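PDB 5E09: cellulase from Bacillus sp. BG-CS10, which hydrolyses internal beta-1,4-glucosidic bonds of cellulose with a family 5 TIM barrel and carries a family 46 carbohydrate-binding module that probably grips the substrate. Local coordinates for residues Ala463-Glu469 and Val505-His511; Gly483-Ser487 and Ile497-Phe501. All coordinates share one frame; numbering follows the deposited sequence.

Contact 1: residues Ala463-Glu469 and Val505-His511; sequences AVYANGE and VRDDDIH
Two antiparallel neighbours in the beta sheet of the carbohydrate-binding module, strands 458-465 and 509-516, meet here, where Y465 at the end of one stacks against R506 in the loop leading into the other. V464 and H511 form a hydrogen-bonded pair: V464 N gives to H511 O at 2.9 Å, and H511 N returns to V464 O. Next comes the non-hydrogen-bonded pair Y465-I510, after which the first chain leaves the sheet in a type I turn from Y465 to G468, and N467 OD1 accepts from E469 N in an Asx turn.

The guanidinium of R506 lies flat over one face of the Y465 ring, planes 8° apart and CZ 3.7 Å from the ring centroid, a cation-pi stack. A bend at chi3 (44°) folds the arginine back over the ring, and its CD adds a CH-pi contact. Tyrosine suits the place because its hydroxyl is used as well: OH accepts from R506 N at 2.9 Å, so the same tyrosine meets both the backbone N and the guanidinium of R506. Beside the ring, I510 CG1 packs obliquely on CE1 at 4.0 Å. Two carboxylates probably balance the arginine's charge: D508 through a weak, long bridge from OD2 to NH1, and E469, whose extended chain brings OE2 to 2.9 Å from R506 NH2, a short salt bridge whose hydrogen bond is nonetheless bent and weak, its carboxylate turned 77° from the guanidinium plane.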
loop_
_atom_site.group_PDB
_atom_site.type_symbol
_atom_site.label_atom_id
_atom_site.label_comp_id
_atom_site.label_asym_id
_atom_site.label_seq_id
_atom_site.Cartn_x
_atom_site.Cartn_y
_atom_site.Cartn_z
ATOM N N ALA A 463 0.652 9.283 24.061
ATOM C CA ALA A 463 0.117 8.785 25.317
ATOM C C ALA A 463 1.249 8.546 26.303
ATOM O O ALA A 463 2.103 7.698 26.067
ATOM C CB ALA A 463 -0.665 7.508 25.092
ATOM N N VAL A 464 1.271 9.299 27.398
ATOM C CA VAL A 464 2.273 9.061 28.441
ATOM C C VAL A 464 1.594 8.973 29.792
ATOM O O VAL A 464 0.549 9.564 29.992
ATOM C CB VAL A 464 3.347 10.164 28.494
ATOM C CG1 VAL A 464 4.159 10.194 27.205
ATOM C CG2 VAL A 464 2.711 11.516 28.769
ATOM N N TYR A 465 2.172 8.232 30.724
ATOM C CA TYR A 465 1.609 8.196 32.066
ATOM C C TYR A 465 1.906 9.502 32.781
ATOM O O TYR A 465 2.742 10.286 32.326
ATOM C CB TYR A 465 2.154 7.016 32.864
ATOM C CG TYR A 465 1.649 5.689 32.367
ATOM C CD1 TYR A 465 0.307 5.344 32.488
ATOM C CD2 TYR A 465 2.508 4.781 31.772
ATOM C CE1 TYR A 465 -0.158 4.128 32.030
ATOM C CE2 TYR A 465 2.054 3.567 31.315
ATOM C CZ TYR A 465 0.726 3.244 31.448
ATOM O OH TYR A 465 0.286 2.029 30.989
ATOM N N ALA A 466 1.216 9.727 33.896
ATOM C CA ALA A 466 1.370 10.960 34.661
ATOM C C ALA A 466 2.820 11.186 35.084
ATOM O O ALA A 466 3.235 12.324 35.298
ATOM C CB ALA A 466 0.456 10.944 35.881
ATOM N N ASN A 467 3.590 10.105 35.188
ATOM C CA ASN A 467 4.997 10.210 35.552
ATOM C C ASN A 467 5.915 10.479 34.352
ATOM O O ASN A 467 7.118 10.669 34.521
ATOM C CB ASN A 467 5.459 8.945 36.290
ATOM C CG ASN A 467 5.409 7.699 35.421
ATOM O OD1 ASN A 467 5.040 7.751 34.249
ATOM N ND2 ASN A 467 5.795 6.566 35.999
ATOM N N GLY A 468 5.347 10.488 33.147
ATOM C CA GLY A 468 6.111 10.785 31.942
ATOM C C GLY A 468 6.529 9.565 31.137
ATOM O O GLY A 468 7.119 9.686 30.067
ATOM N N GLU A 469 6.219 8.384 31.652
ATOM C CA GLU A 469 6.552 7.125 30.994
ATOM C C GLU A 469 5.568 6.796 29.856
ATOM O O GLU A 469 4.371 7.065 29.967
ATOM C CB GLU A 469 6.579 6.013 32.046
ATOM C CG GLU A 469 6.669 4.592 31.536
ATOM C CD GLU A 469 6.724 3.591 32.682
ATOM O OE1 GLU A 469 6.982 4.018 33.834
ATOM O OE2 GLU A 469 6.503 2.384 32.439
ATOM N N VAL A 505 -2.526 -0.707 29.099
ATOM C CA VAL A 505 -2.181 0.377 30.008
ATOM C C VAL A 505 -2.546 0.023 31.448
ATOM O O VAL A 505 -3.588 -0.581 31.714
ATOM C CB VAL A 505 -2.863 1.721 29.614
ATOM C CG1 VAL A 505 -2.382 2.191 28.250
ATOM C CG2 VAL A 505 -4.363 1.591 29.611
ATOM N N ARG A 506 -1.663 0.393 32.369
ATOM C CA ARG A 506 -1.882 0.202 33.794
ATOM C C ARG A 506 -3.052 1.074 34.262
ATOM O O ARG A 506 -3.505 1.960 33.533
ATOM C CB ARG A 506 -0.620 0.571 34.578
ATOM C CG ARG A 506 -0.599 2.055 34.875
ATOM C CD ARG A 506 0.704 2.650 35.395
ATOM N NE ARG A 506 1.908 2.208 34.710
ATOM C CZ ARG A 506 3.029 2.920 34.683
ATOM N NH1 ARG A 506 3.070 4.117 35.257
ATOM N NH2 ARG A 506 4.095 2.459 34.047
ATOM N N ASP A 507 -3.531 0.829 35.480
ATOM C CA ASP A 507 -4.499 1.717 36.120
ATOM C C ASP A 507 -3.793 2.972 36.612
ATOM O O ASP A 507 -3.040 2.927 37.584
ATOM C CB ASP A 507 -5.200 1.022 37.291
ATOM C CG ASP A 507 -5.942 -0.230 36.871
ATOM O OD1 ASP A 507 -6.732 -0.161 35.902
ATOM O OD2 ASP A 507 -5.736 -1.282 37.515
ATOM N N ASP A 508 -4.044 4.091 35.947
ATOM C CA ASP A 508 -3.286 5.307 36.188
ATOM C C ASP A 508 -3.911 6.477 35.449
ATOM O O ASP A 508 -4.899 6.318 34.730
ATOM C CB ASP A 508 -1.837 5.124 35.730
ATOM C CG ASP A 508 -0.866 6.051 36.433
ATOM O OD1 ASP A 508 -1.316 7.026 37.071
ATOM O OD2 ASP A 508 0.359 5.807 36.334
ATOM N N ASP A 509 -3.330 7.654 35.636
ATOM C CA ASP A 509 -3.642 8.794 34.797
ATOM C C ASP A 509 -2.824 8.682 33.524
ATOM O O ASP A 509 -1.636 8.361 33.561
ATOM C CB ASP A 509 -3.347 10.106 35.521
ATOM C CG ASP A 509 -4.496 10.552 36.390
ATOM O OD1 ASP A 509 -5.411 9.734 36.617
ATOM O OD2 ASP A 509 -4.487 11.714 36.850
ATOM N N ILE A 510 -3.478 8.916 32.398
ATOM C CA ILE A 510 -2.826 8.885 31.101
ATOM C C ILE A 510 -3.015 10.231 30.417
ATOM O O ILE A 510 -4.135 10.666 30.190
ATOM C CB ILE A 510 -3.383 7.757 30.213
ATOM C CG1 ILE A 510 -3.274 6.413 30.934
ATOM C CG2 ILE A 510 -2.653 7.715 28.884
ATOM C CD1 ILE A 510 -4.284 5.382 30.472
ATOM N N HIS A 511 -1.911 10.902 30.123
ATOM C CA HIS A 511 -1.944 12.155 29.388
ATOM C C HIS A 511 -1.860 11.878 27.893
ATOM O O HIS A 511 -0.870 11.322 27.406
ATOM C CB HIS A 511 -0.805 13.077 29.835
ATOM C CG HIS A 511 -0.941 13.564 31.245
ATOM N ND1 HIS A 511 -0.902 12.721 32.333
ATOM C CD2 HIS A 511 -1.128 14.810 31.742
ATOM C CE1 HIS A 511 -1.053 13.425 33.441
ATOM N NE2 HIS A 511 -1.190 14.696 33.110
#

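Contact 2: residues Gly483-Ser487 and Ile497-Phe501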
loop_
_atom_site.group_PDB
_atom_site.type_symbol
_atom_site.label_atom_id
_atom_site.label_comp_id
_atom_site.label_asym_id
_atom_site.label_seq_id
_atom_site.Cartn_x
_atom_site.Cartn_y
_atom_site.Cartn_z
ATOM N N GLY A 483 -5.431 4.387 14.094
ATOM C CA GLY A 483 -6.415 3.361 13.801
ATOM C C GLY A 483 -6.401 2.040 14.540
ATOM O O GLY A 483 -7.336 1.243 14.424
ATOM N N TYR A 484 -5.343 1.811 15.310
ATOM C CA TYR A 484 -5.157 0.545 16.004
ATOM C C TYR A 484 -5.477 0.959 17.438
ATOM O O TYR A 484 -6.225 0.278 18.137
ATOM C CB TYR A 484 -3.755 -0.065 15.918
ATOM C CG TYR A 484 -3.524 -1.244 16.836
ATOM C CD1 TYR A 484 -4.300 -2.394 16.738
ATOM C CD2 TYR A 484 -2.510 -1.216 17.787
ATOM C CE1 TYR A 484 -4.083 -3.481 17.578
ATOM C CE2 TYR A 484 -2.287 -2.294 18.630
ATOM C CZ TYR A 484 -3.075 -3.424 18.521
ATOM O OH TYR A 484 -2.851 -4.498 19.360
ATOM N N THR A 485 -4.931 2.093 17.863
ATOM C CA THR A 485 -5.081 2.547 19.237
ATOM C C THR A 485 -6.146 3.631 19.396
ATOM O O THR A 485 -6.709 3.800 20.477
ATOM C CB THR A 485 -3.750 3.086 19.779
ATOM O OG1 THR A 485 -3.308 4.168 18.948
ATOM C CG2 THR A 485 -2.693 1.984 19.787
ATOM N N PHE A 486 -6.412 4.370 18.323
ATOM C CA PHE A 486 -7.372 5.465 18.376
ATOM C C PHE A 486 -7.912 5.738 16.988
ATOM O O PHE A 486 -7.306 5.342 16.000
ATOM C CB PHE A 486 -6.732 6.732 18.945
ATOM C CG PHE A 486 -5.776 7.406 17.999
ATOM C CD1 PHE A 486 -4.454 6.997 17.921
ATOM C CD2 PHE A 486 -6.198 8.452 17.190
ATOM C CE1 PHE A 486 -3.568 7.618 17.049
ATOM C CE2 PHE A 486 -5.322 9.074 16.315
ATOM C CZ PHE A 486 -4.003 8.658 16.246
ATOM N N SER A 487 -9.039 6.431 16.901
ATOM C CA SER A 487 -9.627 6.696 15.596
ATOM C C SER A 487 -10.490 7.956 15.583
ATOM O O SER A 487 -11.490 8.039 16.292
ATOM C CB SER A 487 -10.454 5.490 15.146
ATOM O OG SER A 487 -10.713 5.548 13.757
ATOM N N ILE A 497 -11.173 5.700 21.489
ATOM C CA ILE A 497 -9.991 5.052 22.048
ATOM C C ILE A 497 -10.295 3.560 22.193
ATOM O O ILE A 497 -11.231 3.176 22.898
ATOM C CB ILE A 497 -9.590 5.650 23.402
ATOM C CG1 ILE A 497 -9.529 7.177 23.315
ATOM C CG2 ILE A 497 -8.242 5.102 23.839
ATOM C CD1 ILE A 497 -8.387 7.693 22.444
ATOM N N THR A 498 -9.508 2.727 21.517
ATOM C CA THR A 498 -9.841 1.314 21.332
ATOM C C THR A 498 -9.566 0.422 22.543
ATOM O O THR A 498 -8.822 0.790 23.455
ATOM C CB THR A 498 -9.078 0.723 20.134
ATOM O OG1 THR A 498 -7.670 0.767 20.393
ATOM C CG2 THR A 498 -9.384 1.502 18.870
ATOM N N ASP A 499 -10.177 -0.762 22.529
ATOM C CA ASP A 499 -9.957 -1.772 23.561
ATOM C C ASP A 499 -8.498 -2.216 23.526
ATOM O O ASP A 499 -7.908 -2.517 24.559
ATOM C CB ASP A 499 -10.901 -2.965 23.360
ATOM C CG ASP A 499 -11.257 -3.674 24.667
ATOM O OD1 ASP A 499 -11.207 -3.036 25.743
ATOM O OD2 ASP A 499 -11.599 -4.878 24.616
ATOM N N ALA A 500 -7.912 -2.234 22.332
ATOM C CA ALA A 500 -6.509 -2.612 22.178
ATOM C C ALA A 500 -5.574 -1.648 22.916
ATOM O O ALA A 500 -4.575 -2.070 23.499
ATOM C CB ALA A 500 -6.139 -2.689 20.701
ATOM N N PHE A 501 -5.890 -0.357 22.902
ATOM C CA PHE A 501 -5.082 0.602 23.649
ATOM C C PHE A 501 -5.199 0.347 25.149
ATOM O O PHE A 501 -4.194 0.285 25.858
ATOM C CB PHE A 501 -5.494 2.041 23.336
ATOM C CG PHE A 501 -4.810 3.077 24.200
ATOM C CD1 PHE A 501 -3.537 3.534 23.886
ATOM C CD2 PHE A 501 -5.444 3.598 25.318
ATOM C CE1 PHE A 501 -2.909 4.485 24.670
ATOM C CE2 PHE A 501 -4.819 4.555 26.108
ATOM C CZ PHE A 501 -3.548 4.997 25.785
#
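T498 reaches across to the turn at Y484 and T485, where OG1 does the polar work of its side chain. CB lies 3.5 Å from Y484 O. At the branch, OG1 sits between the backbone N and the carbonyl carbon (chi1 63°), which lets it face both the turn and its own helix. It donates to Y484 O at 2.7 Å, meeting a lone pair in the carbonyl plane, and it accepts from F501 N at 3.3 Å. The methyl CG2, the other branch, also lies beside Y484 O. From the backbone of the same residue, T498 N gives a nearly straight bond (174°) to T485 O, approaching from above the carbonyl plane.

T498 is thus the N-cap of the short helix 499-502, which starts directly after strand 494-497, the partner of the outermost strand 486-489 in the sheet of the carbohydrate-binding module. Threonine suits this position because its hydroxyl can take a hydrogen bond from the first turn of the helix while giving its own proton to a backbone carbonyl in a separate segment. A valine here would probably leave both Y484 O and F501 N without their hydroxyl partner and loosen the helix start from the turn.

On the helix, A500 CB sits over one face of the Y484 ring, 4.2 Å from its centroid, a CH-pi contact for which a methyl is compact enough. F501 CB touches T485 O and T485 CB, while its side chain also touches P473. T485 OG1 turns to E481 O. Where the strands pair, F486 and I497 form a non-hydrogen-bonded antiparallel pair, and I497 CD1 packs on F486 CB at 4.0 Å.

In the fold
From the catalytic barrel the chain runs through an intervening beta domain into the carbohydrate-binding module. There strand 458-465 opens contact 1. The chain then passes through 483-487, turns through strands 486-489 and 494-497, and closes the short loop of contact 2 at 497-501. Only afterwards does 505-511 return to 463-469 and close contact 1, so the smaller loop lies wholly within the larger. Contact 1 joins two adjacent strands, whereas contact 2 ties the edge strand to helix 499-502. Their centres are about 16 Å apart, and F501 bridges them: its CE1 packs on A463 CB at 3.8 Å, and its CZ approaches I510 CG2.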